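Local coordinates for protein laminin subunit ALPHA-1 (Mus musculus, PDB 2JD4) that probably helps anchor the basement-membrane protein laminin-111 to cell surfaces, through a tandem pair of laminin G-like domains that each bind a metal ion, at residues Y62-N67 against S151-R156; Q68-T73 against T137-R142; V218-Q223 against S315-T320; F259-G264 against H295-T300. The protein carries 4 engineered substitutions. All coordinates share one frame; numbering follows the deposited sequence.

Interaction 1: Y62-N67 against S151-R156; sequences YVAHQN and SHYRAR
Tyr62 and Tyr153 meet through their phenol oxygens, Tyr62 OH lying 3.1 Å from Tyr153 OH in a hydrogen bond in which either could be the donor. Each hydroxyl reaches the other ring at its edge and in its plane, and the two side chains cross at about a right angle. The rings touch rim to rim, Tyr62 CE2 against Tyr153 CE2 at 3.4 Å, with planes at 63° and neither ring over the face of the other. Ala155 adds its methyl, CB standing 4.2 Å from Tyr62 OH. In both tyrosines the CB bond points toward the other segment and CG stands anti to the backbone N, which extends each ring into the contact.

Water extends the hydroxyl pair in two directions. Water 1 lies 2.7 Å from Tyr62 OH and donates to Arg156 O, while water 2 lies 2.8 Å from Tyr153 OH and donates to His65 O. The turn that carries His65 is stiffened from within, since Asn67 N donates in the ring plane to His65 ND1 at 2.9 Å. Farther out, Arg156 NH2 comes 2.8 Å from Asn67 O, though at an angle too poor for a hydrogen bond.

Gln68 ties down the loop 151-156 by bonding Arg156 N and Arg154 O. Strand 58-64 lies between strands 71-77 and 143-146 in a sheet of the first laminin G-like domain, and loop 151-156 packs on the C-terminal end of strand 58-64.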
loop_
_atom_site.group_PDB
_atom_site.type_symbol
_atom_site.label_atom_id
_atom_site.label_comp_id
_atom_site.label_asym_id
_atom_site.label_seq_id
_atom_site.Cartn_x
_atom_site.Cartn_y
_atom_site.Cartn_z
ATOM N N TYR A 62 -16.377 -8.923 -4.459
ATOM C CA TYR A 62 -17.056 -9.885 -3.602
ATOM C C TYR A 62 -18.579 -9.717 -3.645
ATOM O O TYR A 62 -19.090 -8.595 -3.678
ATOM C CB TYR A 62 -16.552 -9.694 -2.168
ATOM C CG TYR A 62 -17.260 -10.487 -1.093
ATOM C CD1 TYR A 62 -16.947 -11.829 -0.860
ATOM C CD2 TYR A 62 -18.212 -9.883 -0.277
ATOM C CE1 TYR A 62 -17.565 -12.540 0.162
ATOM C CE2 TYR A 62 -18.840 -10.586 0.747
ATOM C CZ TYR A 62 -18.511 -11.911 0.962
ATOM O OH TYR A 62 -19.126 -12.602 1.978
ATOM N N VAL A 63 -19.288 -10.844 -3.666
ATOM C CA VAL A 63 -20.752 -10.872 -3.639
ATOM C C VAL A 63 -21.111 -12.044 -2.737
ATOM O O VAL A 63 -20.412 -13.060 -2.728
ATOM C CB VAL A 63 -21.390 -11.097 -5.037
ATOM C CG1 VAL A 63 -21.187 -9.869 -5.906
ATOM C CG2 VAL A 63 -20.804 -12.333 -5.696
ATOM N N ALA A 64 -22.181 -11.911 -1.961
ATOM C CA ALA A 64 -22.549 -12.990 -1.058
ATOM C C ALA A 64 -23.967 -12.907 -0.538
ATOM O O ALA A 64 -24.601 -11.844 -0.545
ATOM C CB ALA A 64 -21.584 -13.028 0.119
ATOM N N HIS A 65 -24.456 -14.051 -0.072
ATOM C CA HIS A 65 -25.787 -14.138 0.484
ATOM C C HIS A 65 -25.717 -13.418 1.821
ATOM O O HIS A 65 -24.628 -13.216 2.373
ATOM C CB HIS A 65 -26.164 -15.611 0.673
ATOM C CG HIS A 65 -27.575 -15.823 1.121
ATOM N ND1 HIS A 65 -27.996 -15.560 2.406
ATOM C CD2 HIS A 65 -28.667 -16.256 0.447
ATOM C CE1 HIS A 65 -29.288 -15.820 2.505
ATOM N NE2 HIS A 65 -29.719 -16.242 1.330
ATOM N N GLN A 66 -26.870 -13.012 2.335
ATOM C CA GLN A 66 -26.920 -12.328 3.617
ATOM C C GLN A 66 -26.312 -13.202 4.718
ATOM O O GLN A 66 -25.647 -12.692 5.616
ATOM C CB GLN A 66 -28.370 -11.984 3.976
ATOM C CG GLN A 66 -28.537 -11.267 5.311
ATOM C CD GLN A 66 -27.982 -9.854 5.305
ATOM O OE1 GLN A 66 -28.075 -9.137 6.303
ATOM N NE2 GLN A 66 -27.402 -9.443 4.178
ATOM N N ASN A 67 -26.541 -14.513 4.652
ATOM C CA ASN A 67 -25.998 -15.420 5.664
ATOM C C ASN A 67 -24.614 -15.925 5.285
ATOM O O ASN A 67 -24.004 -16.700 6.023
ATOM C CB ASN A 67 -26.934 -16.615 5.917
ATOM C CG ASN A 67 -27.134 -17.492 4.690
ATOM O OD1 ASN A 67 -26.189 -17.805 3.967
ATOM N ND2 ASN A 67 -28.373 -17.915 4.465
ATOM N N SER A 151 -15.601 -1.424 6.554
ATOM C CA SER A 151 -14.929 -1.691 7.822
ATOM C C SER A 151 -15.770 -2.545 8.783
ATOM O O SER A 151 -15.238 -3.353 9.545
ATOM C CB SER A 151 -14.573 -0.363 8.499
ATOM O OG SER A 151 -13.832 -0.580 9.683
ATOM N N HIS A 152 -17.081 -2.366 8.741
ATOM C CA HIS A 152 -17.976 -3.102 9.627
ATOM C C HIS A 152 -18.278 -4.538 9.192
ATOM O O HIS A 152 -18.789 -5.328 9.984
ATOM C CB HIS A 152 -19.296 -2.337 9.778
ATOM C CG HIS A 152 -20.041 -2.152 8.491
ATOM N ND1 HIS A 152 -20.579 -3.206 7.783
ATOM C CD2 HIS A 152 -20.335 -1.035 7.783
ATOM C CE1 HIS A 152 -21.172 -2.745 6.696
ATOM N NE2 HIS A 152 -21.040 -1.432 6.672
ATOM N N TYR A 153 -17.952 -4.880 7.948
ATOM C CA TYR A 153 -18.233 -6.216 7.418
ATOM C C TYR A 153 -17.209 -7.276 7.838
ATOM O O TYR A 153 -16.014 -7.000 7.903
ATOM C CB TYR A 153 -18.300 -6.147 5.885
ATOM C CG TYR A 153 -18.996 -7.317 5.235
ATOM C CD1 TYR A 153 -20.382 -7.444 5.290
ATOM C CD2 TYR A 153 -18.268 -8.302 4.572
ATOM C CE1 TYR A 153 -21.028 -8.525 4.701
ATOM C CE2 TYR A 153 -18.902 -9.388 3.979
ATOM C CZ TYR A 153 -20.281 -9.492 4.048
ATOM O OH TYR A 153 -20.911 -10.564 3.463
ATOM N N ARG A 154 -17.691 -8.485 8.117
ATOM C CA ARG A 154 -16.838 -9.612 8.512
ATOM C C ARG A 154 -17.054 -10.729 7.500
ATOM O O ARG A 154 -17.960 -11.536 7.669
ATOM C CB ARG A 154 -17.236 -10.141 9.899
ATOM C CG ARG A 154 -16.919 -9.240 11.087
ATOM C CD ARG A 154 -15.424 -9.091 11.292
ATOM N NE ARG A 154 -14.938 -7.804 10.805
ATOM C CZ ARG A 154 -15.245 -6.641 11.367
ATOM N NH1 ARG A 154 -16.032 -6.609 12.434
ATOM N NH2 ARG A 154 -14.769 -5.511 10.862
ATOM N N ALA A 155 -16.242 -10.784 6.447
ATOM C CA ALA A 155 -16.411 -11.817 5.429
ATOM C C ALA A 155 -15.888 -13.168 5.914
ATOM O O ALA A 155 -14.753 -13.271 6.372
ATOM C CB ALA A 155 -15.696 -11.411 4.137
ATOM N N ARG A 156 -16.718 -14.202 5.794
ATOM C CA ARG A 156 -16.339 -15.540 6.234
ATOM C C ARG A 156 -16.024 -16.493 5.079
ATOM O O ARG A 156 -16.583 -16.391 3.987
ATOM C CB ARG A 156 -17.458 -16.146 7.103
ATOM C CG ARG A 156 -17.854 -15.294 8.309
ATOM C CD ARG A 156 -18.688 -16.077 9.322
ATOM N NE ARG A 156 -19.955 -16.553 8.771
ATOM C CZ ARG A 156 -21.057 -15.817 8.647
ATOM N NH1 ARG A 156 -21.072 -14.551 9.040
ATOM N NH2 ARG A 156 -22.151 -16.352 8.121
HETATM O O HOH W 1 -18.584 -15.186 2.319
HETATM O O HOH W 2 -23.658 -10.714 2.752
#

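Interaction 2: Q68-T73 against T137-R142; sequences QMDYAT and TLDVER. With MG (magnesium ion), chain C.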
loop_
_atom_site.group_PDB
_atom_site.type_symbol
_atom_site.label_atom_id
_atom_site.label_comp_id
_atom_site.label_asym_id
_atom_site.label_seq_id
_atom_site.Cartn_x
_atom_site.Cartn_y
_atom_site.Cartn_z
ATOM N N GLN A 68 -24.133 -15.473 4.127
ATOM C CA GLN A 68 -22.812 -15.833 3.619
ATOM C C GLN A 68 -22.602 -17.300 3.257
ATOM O O GLN A 68 -21.464 -17.736 3.094
ATOM C CB GLN A 68 -21.732 -15.392 4.612
ATOM C CG GLN A 68 -21.590 -13.878 4.725
ATOM C CD GLN A 68 -20.294 -13.463 5.391
ATOM O OE1 GLN A 68 -19.224 -13.921 5.010
ATOM N NE2 GLN A 68 -20.383 -12.585 6.383
ATOM N N MET A 69 -23.689 -18.053 3.116
ATOM C CA MET A 69 -23.597 -19.466 2.757
ATOM C C MET A 69 -23.302 -19.611 1.267
ATOM O O MET A 69 -22.837 -20.656 0.815
ATOM C CB MET A 69 -24.898 -20.188 3.120
ATOM C CG MET A 69 -24.723 -21.292 4.153
ATOM S SD MET A 69 -23.706 -20.804 5.568
ATOM C CE MET A 69 -24.908 -19.903 6.577
ATOM N N ASP A 70 -23.592 -18.552 0.512
ATOM C CA ASP A 70 -23.332 -18.501 -0.925
ATOM C C ASP A 70 -22.417 -17.294 -1.135
ATOM O O ASP A 70 -22.600 -16.269 -0.482
ATOM C CB ASP A 70 -24.626 -18.268 -1.717
ATOM C CG ASP A 70 -25.498 -19.505 -1.811
ATOM O OD1 ASP A 70 -25.806 -20.093 -0.754
ATOM O OD2 ASP A 70 -25.876 -19.876 -2.948
ATOM N N TYR A 71 -21.440 -17.408 -2.032
ATOM C CA TYR A 71 -20.544 -16.282 -2.302
ATOM C C TYR A 71 -19.718 -16.484 -3.558
ATOM O O TYR A 71 -19.675 -17.575 -4.117
ATOM C CB TYR A 71 -19.604 -16.038 -1.110
ATOM C CG TYR A 71 -18.619 -17.160 -0.853
ATOM C CD1 TYR A 71 -17.535 -17.372 -1.705
ATOM C CD2 TYR A 71 -18.795 -18.038 0.219
ATOM C CE1 TYR A 71 -16.651 -18.435 -1.502
ATOM C CE2 TYR A 71 -17.916 -19.107 0.429
ATOM C CZ TYR A 71 -16.851 -19.298 -0.436
ATOM O OH TYR A 71 -15.999 -20.360 -0.254
ATOM N N ALA A 72 -19.080 -15.406 -4.003
ATOM C CA ALA A 72 -18.206 -15.426 -5.169
ATOM C C ALA A 72 -17.205 -14.294 -4.956
ATOM O O ALA A 72 -17.594 -13.193 -4.562
ATOM C CB ALA A 72 -18.999 -15.196 -6.447
ATOM N N THR A 73 -15.928 -14.560 -5.209
ATOM C CA THR A 73 -14.900 -13.544 -5.014
ATOM C C THR A 73 -13.696 -13.718 -5.939
ATOM O O THR A 73 -13.434 -14.814 -6.450
ATOM C CB THR A 73 -14.408 -13.547 -3.539
ATOM O OG1 THR A 73 -13.429 -12.521 -3.346
ATOM C CG2 THR A 73 -13.794 -14.897 -3.183
ATOM N N THR A 137 -27.520 -23.171 -7.661
ATOM C CA THR A 137 -27.639 -21.727 -7.829
ATOM C C THR A 137 -26.760 -20.874 -6.916
ATOM O O THR A 137 -26.516 -21.224 -5.758
ATOM C CB THR A 137 -29.107 -21.268 -7.638
ATOM O OG1 THR A 137 -29.525 -21.511 -6.286
ATOM C CG2 THR A 137 -30.028 -22.016 -8.593
ATOM N N LEU A 138 -26.277 -19.759 -7.461
ATOM C CA LEU A 138 -25.474 -18.808 -6.699
ATOM C C LEU A 138 -26.495 -17.786 -6.226
ATOM O O LEU A 138 -26.950 -16.947 -7.005
ATOM C CB LEU A 138 -24.425 -18.122 -7.586
ATOM C CG LEU A 138 -23.660 -16.944 -6.958
ATOM C CD1 LEU A 138 -22.791 -17.435 -5.791
ATOM C CD2 LEU A 138 -22.790 -16.272 -8.023
ATOM N N ASP A 139 -26.869 -17.882 -4.956
ATOM C CA ASP A 139 -27.859 -16.995 -4.358
ATOM C C ASP A 139 -27.181 -15.952 -3.482
ATOM O O ASP A 139 -26.728 -16.265 -2.377
ATOM C CB ASP A 139 -28.833 -17.823 -3.517
ATOM C CG ASP A 139 -29.398 -19.003 -4.282
ATOM O OD1 ASP A 139 -30.257 -18.781 -5.160
ATOM O OD2 ASP A 139 -28.971 -20.151 -4.018
ATOM N N VAL A 140 -27.124 -14.712 -3.964
ATOM C CA VAL A 140 -26.477 -13.642 -3.211
ATOM C C VAL A 140 -27.247 -12.325 -3.254
ATOM O O VAL A 140 -28.114 -12.135 -4.106
ATOM C CB VAL A 140 -25.054 -13.376 -3.754
ATOM C CG1 VAL A 140 -24.225 -14.655 -3.693
ATOM C CG2 VAL A 140 -25.135 -12.869 -5.184
ATOM N N GLU A 141 -26.914 -11.422 -2.331
ATOM C CA GLU A 141 -27.546 -10.106 -2.254
ATOM C C GLU A 141 -27.266 -9.311 -3.523
ATOM O O GLU A 141 -26.216 -9.479 -4.141
ATOM C CB GLU A 141 -27.010 -9.330 -1.050
ATOM C CG GLU A 141 -27.449 -9.863 0.292
ATOM C CD GLU A 141 -28.928 -9.661 0.537
ATOM O OE1 GLU A 141 -29.748 -10.300 -0.160
ATOM O OE2 GLU A 141 -29.269 -8.854 1.426
ATOM N N ARG A 142 -28.210 -8.445 -3.892
ATOM C CA ARG A 142 -28.113 -7.613 -5.091
ATOM C C ARG A 142 -27.084 -6.485 -4.933
ATOM O O ARG A 142 -27.389 -5.323 -5.218
ATOM C CB ARG A 142 -29.481 -6.990 -5.399
ATOM C CG ARG A 142 -30.645 -7.966 -5.529
ATOM C CD ARG A 142 -30.933 -8.306 -6.983
ATOM N NE ARG A 142 -29.925 -9.194 -7.549
ATOM C CZ ARG A 142 -29.724 -9.364 -8.853
ATOM N NH1 ARG A 142 -30.462 -8.701 -9.735
ATOM N NH2 ARG A 142 -28.787 -10.203 -9.273
HETATM MG MG MG C . -27.211 -21.560 -3.661
HETATM O O HOH W 3 -27.679 -21.831 -1.383
HETATM O O HOH W 4 -28.333 -23.398 -4.290
#
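Asp70 and Asp139 both turn CG anti to the carbonyl carbon (chi1 -76° and -51°), which places each carboxylate carbon beside the backbone N; the OD2 atoms of both then bind the same magnesium ion. Asp70 OD2 and Asp139 OD2 each lie 2.3 Å from the metal, and Thr137 contributes its carbonyl O at 2.2 Å. Leu87 O and waters 3 and 4 complete six ligands.

Hydrogen bonds among the ligands themselves hold the acidic groups in place. Asp139 N donates to Asp70 OD2 at 3.0 Å, nearly straight at 168° but from above the carboxylate plane, so this oxygen is gripped by both metal and amide. Water 3 donates to Asp70 OD1, the oxygen that does not bind the metal. Thr137 OG1 donates to Asp139 OD2 on its syn side at 2.7 Å and accepts from water 4. An alanine at Thr137 would probably leave Asp139 OD2 and water 4 without their hydroxyl partner, making the carboxylate easier to turn, although the carbonyl ligand would remain.

Beside the site, Leu138 lays CD1 against Tyr71 O at 3.5 Å and CD2 near Ala72 CB, while Val140 CG1 rests against the backbone of Asp70. Asp139 O, 3.0 Å from Asp70 CB, is buried with no polar partner.

Two aspartates, main-chain carbonyls and water gathered by loops at the rim of a beta sandwich form the metal site characteristic of laminin G-like domains.

Interaction 3: V218-Q223 against S315-T320; sequences VRLDLQ and STSADT. Engineered in segment 218-223: Gln223 (natural residue Asn). With MG (magnesium ion), chain D.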
loop_
_atom_site.group_PDB
_atom_site.type_symbol
_atom_site.label_atom_id
_atom_site.label_comp_id
_atom_site.label_asym_id
_atom_site.label_seq_id
_atom_site.Cartn_x
_atom_site.Cartn_y
_atom_site.Cartn_z
ATOM N N VAL A 218 11.753 -0.401 20.161
ATOM C CA VAL A 218 13.006 -0.529 19.431
ATOM C C VAL A 218 13.981 -1.453 20.161
ATOM O O VAL A 218 14.565 -2.356 19.560
ATOM C CB VAL A 218 13.666 0.848 19.217
ATOM C CG1 VAL A 218 14.995 0.687 18.517
ATOM C CG2 VAL A 218 12.739 1.741 18.388
ATOM N N ARG A 219 14.154 -1.219 21.458
ATOM C CA ARG A 219 15.049 -2.028 22.277
ATOM C C ARG A 219 16.502 -1.937 21.811
ATOM O O ARG A 219 16.974 -0.864 21.444
ATOM C CB ARG A 219 14.586 -3.490 22.281
ATOM C CG ARG A 219 13.096 -3.659 22.546
ATOM C CD ARG A 219 12.699 -3.204 23.940
ATOM N NE ARG A 219 12.789 -4.280 24.923
ATOM C CZ ARG A 219 12.044 -5.382 24.896
ATOM N NH1 ARG A 219 11.148 -5.564 23.934
ATOM N NH2 ARG A 219 12.191 -6.305 25.837
ATOM N N LEU A 220 17.206 -3.066 21.810
ATOM C CA LEU A 220 18.619 -3.075 21.429
ATOM C C LEU A 220 18.957 -3.138 19.943
ATOM O O LEU A 220 19.814 -2.392 19.469
ATOM C CB LEU A 220 19.349 -4.221 22.141
ATOM C CG LEU A 220 19.517 -4.145 23.661
ATOM C CD1 LEU A 220 18.164 -4.205 24.348
ATOM C CD2 LEU A 220 20.393 -5.297 24.119
ATOM N N ASP A 221 18.307 -4.031 19.207
ATOM C CA ASP A 221 18.611 -4.162 17.788
ATOM C C ASP A 221 17.399 -3.984 16.879
ATOM O O ASP A 221 16.306 -4.487 17.156
ATOM C CB ASP A 221 19.275 -5.518 17.526
ATOM C CG ASP A 221 19.834 -5.632 16.121
ATOM O OD1 ASP A 221 19.041 -5.604 15.155
ATOM O OD2 ASP A 221 21.071 -5.746 15.984
ATOM N N LEU A 222 17.613 -3.256 15.787
ATOM C CA LEU A 222 16.565 -2.984 14.814
ATOM C C LEU A 222 17.178 -2.496 13.504
ATOM O O LEU A 222 18.010 -1.588 13.498
ATOM C CB LEU A 222 15.605 -1.920 15.351
ATOM C CG LEU A 222 14.531 -1.433 14.373
ATOM C CD1 LEU A 222 13.565 -2.569 14.050
ATOM C CD2 LEU A 222 13.789 -0.259 14.982
ATOM N N GLN A 223 16.766 -3.105 12.397
ATOM C CA GLN A 223 17.273 -2.726 11.084
ATOM C C GLN A 223 16.143 -2.106 10.266
ATOM O O GLN A 223 15.091 -2.718 10.094
ATOM C CB GLN A 223 17.814 -3.956 10.345
ATOM C CG GLN A 223 18.584 -3.617 9.078
ATOM C CD GLN A 223 18.774 -4.815 8.170
ATOM O OE1 GLN A 223 19.266 -5.863 8.596
ATOM N NE2 GLN A 223 18.390 -4.664 6.908
ATOM N N SER A 315 24.186 3.290 27.924
ATOM C CA SER A 315 22.936 2.546 27.785
ATOM C C SER A 315 22.836 2.104 26.324
ATOM O O SER A 315 23.318 2.801 25.432
ATOM C CB SER A 315 21.745 3.441 28.130
ATOM O OG SER A 315 21.916 4.058 29.393
ATOM N N THR A 316 22.208 0.959 26.074
ATOM C CA THR A 316 22.093 0.453 24.709
ATOM C C THR A 316 20.670 0.203 24.221
ATOM O O THR A 316 20.456 -0.035 23.033
ATOM C CB THR A 316 22.888 -0.859 24.544
ATOM O OG1 THR A 316 22.448 -1.810 25.525
ATOM C CG2 THR A 316 24.377 -0.607 24.716
ATOM N N SER A 317 19.697 0.250 25.123
ATOM C CA SER A 317 18.315 0.005 24.732
ATOM C C SER A 317 17.506 1.278 24.507
ATOM O O SER A 317 17.472 2.166 25.357
ATOM C CB SER A 317 17.618 -0.857 25.788
ATOM O OG SER A 317 16.244 -1.038 25.484
ATOM N N ALA A 318 16.873 1.372 23.340
ATOM C CA ALA A 318 16.028 2.519 23.026
ATOM C C ALA A 318 14.654 2.051 23.468
ATOM O O ALA A 318 13.922 1.407 22.713
ATOM C CB ALA A 318 16.040 2.806 21.539
ATOM N N ASP A 319 14.315 2.363 24.709
ATOM C CA ASP A 319 13.052 1.927 25.265
ATOM C C ASP A 319 11.846 2.726 24.824
ATOM O O ASP A 319 11.288 3.512 25.586
ATOM C CB ASP A 319 13.154 1.894 26.787
ATOM C CG ASP A 319 14.251 0.963 27.258
ATOM O OD1 ASP A 319 14.152 -0.256 26.992
ATOM O OD2 ASP A 319 15.221 1.450 27.869
ATOM N N THR A 320 11.455 2.515 23.571
ATOM C CA THR A 320 10.289 3.177 23.016
ATOM C C THR A 320 9.139 2.203 23.207
ATOM O O THR A 320 9.350 1.018 23.463
ATOM C CB THR A 320 10.444 3.447 21.503
ATOM O OG1 THR A 320 10.400 2.206 20.785
ATOM C CG2 THR A 320 11.764 4.145 21.218
HETATM MG MG MG D . 15.930 3.463 28.405
HETATM O O HOH W 5 17.917 2.779 27.862
HETATM O O HOH W 6 14.109 3.875 29.113
HETATM O O HOH W 7 16.797 5.464 28.868
#
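Ala318 O takes two amide donors from opposite faces of its carbonyl plane: Arg219 N across the contact at 2.9 Å, and Thr320 N from its own segment, which closes an inverse gamma turn centred on Asp319. Arg219 N approaches 41° out of that plane, and in return Ala318 N donates to Arg219 O at 2.9 Å. Together they make a single antiparallel bridge, a hydrogen-bonded pair, between two loops.

Thr320 extends the grip, its OG1 accepting from Val218 N at 3.0 Å. That hydroxyl is also hydrogen-bonded to Tyr216 O. Val218 packs beside these bonds, with CG1 on Ala318 CB at 3.8 Å and CG2 against the Thr320 side chain. At the other end Leu220 sets CD1 3.7 Å from Ser317 CB. Lys292 NZ gathers the carbonyls of Thr316, Arg219 and Leu220.

Ser317, with OG anti to the backbone N (chi1 176°), donates to Asp319 OD1 at 2.7 Å. The other carboxylate oxygen, Asp319 OD2, binds magnesium at 2.2 Å in the metal site of the second laminin G-like domain, where Asp246 is the other protein ligand and waters 5, 6 and 7 also bind; water 5 donates to Ser317 O.

The chemistry is thus divided: backbone bonds and the Thr320 hydroxyl fix the loop, a serine steadies one oxygen of the aspartate, and the metal takes the other. Arg219 NE, 4.7 Å from Asp319 OD1 and not in contact, may lend the carboxylate some favourable charge.

Interaction 4: F259-G264 against H295-T300; sequences FHVNNG and HRIVLT
Phe259 swings its ring toward strand 296-301, with CG anti to the backbone N (chi1 176°), and crosses Ile297 at a slant so that CD2 lies 3.3 Å from Ile297 CG2. Its CB meets Leu299 CD2 at 4.2 Å, and Phe259 also packs on Leu250 of strand 247-253 and Ala290 of strand 286-293. Two positions on, Val261 meets Ile297 tip to tip. Val261 CB stands only 3.2 Å from Ile297 CD1, tighter than usual van der Waals contact, and both valine methyls also touch that CD1. An alanine at Ile297 would probably open a gap between Phe259 and Val261, leaving the phenyl ring less firmly held. At the strand end, Asn262 OD1 accepts from Gly264 N in an Asx turn.

No hydrogen bond joins the two strands, whose axes, over these short segments, approach to 8.3 Å with their N-to-C directions 165° apart. Such face-to-face packing through apolar side chains is characteristic of the core of the beta sandwich in laminin G-like domains.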
loop_
_atom_site.group_PDB
_atom_site.type_symbol
_atom_site.label_atom_id
_atom_site.label_comp_id
_atom_site.label_asym_id
_atom_site.label_seq_id
_atom_site.Cartn_x
_atom_site.Cartn_y
_atom_site.Cartn_z
ATOM N N PHE A 259 20.603 9.955 10.916
ATOM C CA PHE A 259 20.047 8.845 11.678
ATOM C C PHE A 259 20.408 9.115 13.141
ATOM O O PHE A 259 21.564 8.957 13.533
ATOM C CB PHE A 259 20.668 7.530 11.187
ATOM C CG PHE A 259 20.237 6.308 11.956
ATOM C CD1 PHE A 259 18.950 6.193 12.466
ATOM C CD2 PHE A 259 21.111 5.237 12.111
ATOM C CE1 PHE A 259 18.538 5.033 13.115
ATOM C CE2 PHE A 259 20.713 4.067 12.757
ATOM C CZ PHE A 259 19.423 3.963 13.260
ATOM N N HIS A 260 19.424 9.553 13.928
ATOM C CA HIS A 260 19.635 9.862 15.344
ATOM C C HIS A 260 19.139 8.738 16.232
ATOM O O HIS A 260 18.134 8.096 15.939
ATOM C CB HIS A 260 18.875 11.125 15.754
ATOM C CG HIS A 260 19.118 12.306 14.871
ATOM N ND1 HIS A 260 20.329 12.960 14.815
ATOM C CD2 HIS A 260 18.293 12.964 14.020
ATOM C CE1 HIS A 260 20.241 13.970 13.967
ATOM N NE2 HIS A 260 19.016 13.993 13.471
ATOM N N VAL A 261 19.832 8.523 17.342
ATOM C CA VAL A 261 19.440 7.495 18.289
ATOM C C VAL A 261 19.749 7.983 19.701
ATOM O O VAL A 261 20.780 8.614 19.929
ATOM C CB VAL A 261 20.206 6.180 18.027
ATOM C CG1 VAL A 261 20.027 5.222 19.193
ATOM C CG2 VAL A 261 19.701 5.536 16.742
ATOM N N ASN A 262 18.846 7.714 20.639
ATOM C CA ASN A 262 19.063 8.109 22.029
ATOM C C ASN A 262 18.610 6.985 22.948
ATOM O O ASN A 262 17.419 6.683 23.037
ATOM C CB ASN A 262 18.293 9.386 22.373
ATOM C CG ASN A 262 18.729 9.981 23.701
ATOM O OD1 ASN A 262 18.867 9.265 24.691
ATOM N ND2 ASN A 262 18.948 11.295 23.728
ATOM N N ASN A 263 19.572 6.372 23.630
ATOM C CA ASN A 263 19.299 5.268 24.541
ATOM C C ASN A 263 19.172 5.736 25.990
ATOM O O ASN A 263 19.258 4.937 26.926
ATOM C CB ASN A 263 20.409 4.223 24.421
ATOM C CG ASN A 263 20.559 3.699 23.003
ATOM O OD1 ASN A 263 19.595 3.229 22.402
ATOM N ND2 ASN A 263 21.771 3.777 22.462
ATOM N N GLY A 264 18.964 7.039 26.167
ATOM C CA GLY A 264 18.815 7.589 27.502
ATOM C C GLY A 264 20.051 8.283 28.047
ATOM O O GLY A 264 20.042 8.757 29.183
ATOM N N HIS A 295 26.053 -1.384 20.866
ATOM C CA HIS A 295 26.763 -0.112 20.962
ATOM C C HIS A 295 27.186 0.337 19.571
ATOM O O HIS A 295 28.307 0.806 19.377
ATOM C CB HIS A 295 28.003 -0.257 21.860
ATOM C CG HIS A 295 28.708 1.038 22.147
ATOM N ND1 HIS A 295 29.909 1.098 22.823
ATOM C CD2 HIS A 295 28.377 2.321 21.859
ATOM C CE1 HIS A 295 30.287 2.358 22.938
ATOM N NE2 HIS A 295 29.375 3.121 22.362
ATOM N N ARG A 296 26.289 0.194 18.600
ATOM C CA ARG A 296 26.611 0.588 17.235
ATOM C C ARG A 296 25.428 1.118 16.431
ATOM O O ARG A 296 24.306 0.620 16.543
ATOM C CB ARG A 296 27.246 -0.586 16.487
ATOM C CG ARG A 296 27.628 -0.262 15.053
ATOM C CD ARG A 296 28.378 -1.410 14.408
ATOM N NE ARG A 296 29.573 -1.760 15.169
ATOM C CZ ARG A 296 30.483 -2.641 14.770
ATOM N NH1 ARG A 296 30.341 -3.268 13.609
ATOM N NH2 ARG A 296 31.538 -2.896 15.533
ATOM N N ILE A 297 25.709 2.128 15.613
ATOM C CA ILE A 297 24.716 2.765 14.753
ATOM C C ILE A 297 25.309 2.900 13.349
ATOM O O ILE A 297 26.318 3.578 13.154
ATOM C CB ILE A 297 24.347 4.164 15.297
ATOM C CG1 ILE A 297 23.482 4.014 16.550
ATOM C CG2 ILE A 297 23.631 4.975 14.240
ATOM C CD1 ILE A 297 23.208 5.321 17.258
ATOM N N VAL A 298 24.675 2.254 12.373
ATOM C CA VAL A 298 25.164 2.294 10.999
ATOM C C VAL A 298 24.117 2.791 9.998
ATOM O O VAL A 298 23.009 2.259 9.926
ATOM C CB VAL A 298 25.639 0.889 10.542
ATOM C CG1 VAL A 298 26.172 0.956 9.122
ATOM C CG2 VAL A 298 26.714 0.358 11.495
ATOM N N LEU A 299 24.494 3.811 9.229
ATOM C CA LEU A 299 23.634 4.394 8.200
ATOM C C LEU A 299 24.269 4.136 6.835
ATOM O O LEU A 299 25.436 4.461 6.609
ATOM C CB LEU A 299 23.478 5.907 8.406
ATOM C CG LEU A 299 22.742 6.635 7.271
ATOM C CD1 LEU A 299 21.355 6.035 7.088
ATOM C CD2 LEU A 299 22.654 8.126 7.569
ATOM N N THR A 300 23.500 3.548 5.926
ATOM C CA THR A 300 24.002 3.246 4.594
ATOM C C THR A 300 23.059 3.797 3.526
ATOM O O THR A 300 21.873 3.456 3.496
ATOM C CB THR A 300 24.143 1.727 4.406
ATOM O OG1 THR A 300 24.929 1.184 5.475
ATOM C CG2 THR A 300 24.817 1.413 3.078
#

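The four contacts form two pairs, one in each laminin G-like domain. Interactions 1 and 2 have centres about 10 Å apart and are joined by Gln68, whose OE1 lies 2.6 Å from Arg156 N, and by His65 N, 2.9 Å from Asp70 O; the side chain of Asn67 lies about 9 Å from the first magnesium ion, and the tyrosine pair stands farther off. Interactions 3 and 4 have centres about 9 Å apart and meet at Asn263, just past the end of the strand that carries Val261, whose side chain is about 10 Å from the second ion; Asn263 O packs 3.1 Å from Ser315 CB. Interactions 2 and 3, which hold the two metal ions, have centres about 50 Å apart.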